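Local coordinates for restriction endonuclease S subunits (PDB 3OKG), which probably recognises target DNA as the specificity subunit of a type I restriction-modification methyltransferase, working together with M polypeptides, at residues A[289-294]-A[298-303]. Sequence-based numbering, arbitrary orientation.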
loop_
_atom_site.group_PDB
_atom_site.type_symbol
_atom_site.label_atom_id
_atom_site.label_comp_id
_atom_site.label_asym_id
_atom_site.label_seq_id
_atom_site.Cartn_x
_atom_site.Cartn_y
_atom_site.Cartn_z
ATOM N N VAL A 289 25.714 -14.747 13.332
ATOM C CA VAL A 289 24.405 -14.977 12.771
ATOM C C VAL A 289 23.609 -15.787 13.764
ATOM O O VAL A 289 24.139 -16.722 14.367
ATOM C CB VAL A 289 24.540 -15.741 11.418
ATOM C CG1 VAL A 289 23.172 -16.162 10.890
ATOM C CG2 VAL A 289 25.274 -14.855 10.388
ATOM N N LEU A 290 22.348 -15.421 13.967
ATOM C CA LEU A 290 21.482 -16.169 14.871
ATOM C C LEU A 290 20.525 -16.969 14.019
ATOM O O LEU A 290 20.049 -16.487 12.991
ATOM C CB LEU A 290 20.695 -15.224 15.809
ATOM C CG LEU A 290 21.505 -14.210 16.627
ATOM C CD1 LEU A 290 20.595 -13.204 17.311
ATOM C CD2 LEU A 290 22.394 -14.905 17.659
ATOM N N ILE A 291 20.226 -18.189 14.433
ATOM C CA ILE A 291 19.325 -19.022 13.646
ATOM C C ILE A 291 18.368 -19.761 14.570
ATOM O O ILE A 291 18.753 -20.162 15.661
ATOM C CB ILE A 291 20.109 -20.005 12.760
ATOM C CG1 ILE A 291 19.172 -20.758 11.817
ATOM C CG2 ILE A 291 20.939 -20.960 13.613
ATOM C CD1 ILE A 291 19.882 -21.341 10.612
ATOM N N SER A 292 17.116 -19.912 14.142
ATOM C CA SER A 292 16.107 -20.568 14.961
ATOM C C SER A 292 16.264 -22.066 14.831
ATOM O O SER A 292 16.301 -22.587 13.731
ATOM C CB SER A 292 14.703 -20.160 14.521
ATOM O OG SER A 292 13.721 -20.935 15.188
ATOM N N VAL A 293 16.360 -22.762 15.958
ATOM C CA VAL A 293 16.556 -24.211 15.917
ATOM C C VAL A 293 15.345 -24.941 16.489
ATOM O O VAL A 293 15.386 -26.154 16.698
ATOM C CB VAL A 293 17.833 -24.626 16.678
ATOM C CG1 VAL A 293 19.069 -24.154 15.927
ATOM C CG2 VAL A 293 17.824 -24.051 18.106
ATOM N N ARG A 294 14.263 -24.198 16.711
ATOM C CA ARG A 294 13.095 -24.726 17.412
ATOM C C ARG A 294 11.782 -25.067 16.697
ATOM O O ARG A 294 11.537 -26.222 16.351
ATOM C CB ARG A 294 12.717 -23.799 18.572
ATOM C CG ARG A 294 13.150 -24.307 19.938
ATOM C CD ARG A 294 13.898 -25.624 19.825
ATOM N NE ARG A 294 13.810 -26.411 21.052
ATOM C CZ ARG A 294 12.997 -26.128 22.064
ATOM N NH1 ARG A 294 12.198 -25.072 22.000
ATOM N NH2 ARG A 294 12.983 -26.899 23.142
ATOM N N GLY A 298 15.046 -22.408 10.944
ATOM C CA GLY A 298 15.800 -21.875 9.820
ATOM C C GLY A 298 15.822 -20.362 9.711
ATOM O O GLY A 298 16.716 -19.790 9.081
ATOM N N SER A 299 14.834 -19.703 10.310
ATOM C CA SER A 299 14.790 -18.244 10.288
ATOM C C SER A 299 16.033 -17.647 10.942
ATOM O O SER A 299 16.611 -18.235 11.859
ATOM C CB SER A 299 13.530 -17.729 10.992
ATOM O OG SER A 299 13.612 -16.330 11.156
ATOM N N THR A 300 16.395 -16.448 10.505
ATOM C CA THR A 300 17.695 -15.862 10.781
ATOM C C THR A 300 17.687 -14.385 11.225
ATOM O O THR A 300 16.838 -13.586 10.813
ATOM C CB THR A 300 18.549 -15.969 9.492
ATOM O OG1 THR A 300 19.500 -17.034 9.624
ATOM C CG2 THR A 300 19.266 -14.681 9.226
ATOM N N ASN A 301 18.652 -14.031 12.068
ATOM C CA ASN A 301 18.965 -12.647 12.391
ATOM C C ASN A 301 20.474 -12.473 12.564
ATOM O O ASN A 301 21.224 -13.443 12.579
ATOM C CB ASN A 301 18.272 -12.214 13.696
ATOM C CG ASN A 301 17.129 -11.221 13.472
ATOM O OD1 ASN A 301 16.409 -11.276 12.474
ATOM N ND2 ASN A 301 16.959 -10.315 14.419
ATOM N N VAL A 302 20.926 -11.239 12.718
ATOM C CA VAL A 302 22.323 -10.991 13.062
ATOM C C VAL A 302 22.412 -10.270 14.399
ATOM O O VAL A 302 21.640 -9.355 14.669
ATOM C CB VAL A 302 23.023 -10.147 11.983
ATOM C CG1 VAL A 302 24.289 -9.500 12.529
ATOM C CG2 VAL A 302 23.326 -11.008 10.755
ATOM N N ALA A 303 23.359 -10.680 15.232
ATOM C CA ALA A 303 23.566 -10.020 16.521
ATOM C C ALA A 303 24.245 -8.678 16.325
ATOM O O ALA A 303 25.243 -8.591 15.618
ATOM C CB ALA A 303 24.417 -10.890 17.434
#
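Backbone hydrogen bonds join L290 to N301, showing 289-292 and 300-302 as an antiparallel hairpin, their axes at 156°. L290 N donates to N301 O (2.7 Å) and N301 N to L290 O (3.0 Å). Toward the turn, S292 faces two residues: its N donates to S299 O at 2.9 Å, while its O receives G298 N at 3.1 Å. With G298 at positive phi (106°), this is the pattern of a G1-type beta bulge.

One side-chain polar contact is a weak hydrogen bond from T300 OG1 to L290 O (3.5 Å). S292 OG bonds instead to P296 O inside the turn.

Side-chain packing divides by face. V289, I291, T300 and V302 share one, where V289 CG2 meets V302 CG2 at 4.3 Å and helix 324-333 packs over the valines and T300. CG1 anti to the backbone N (chi1 -173°) lays the I291 chain along the bulge, against the carbonyls of G298 and S299 (CG1 to S299 O, 3.6 Å) and L338 of helix 335-338. An alanine in place of I291 is likely to open a gap beside the bulge and leave L338 without this partner. On the other face L290 CD1 lies 4.5 Å from A303 CB.

Main-chain bonds thus set the register of this specificity-domain hairpin, whose strand 289-292 also pairs with 313-318, while aliphatic groups pack loosely between strands and join them to the helices.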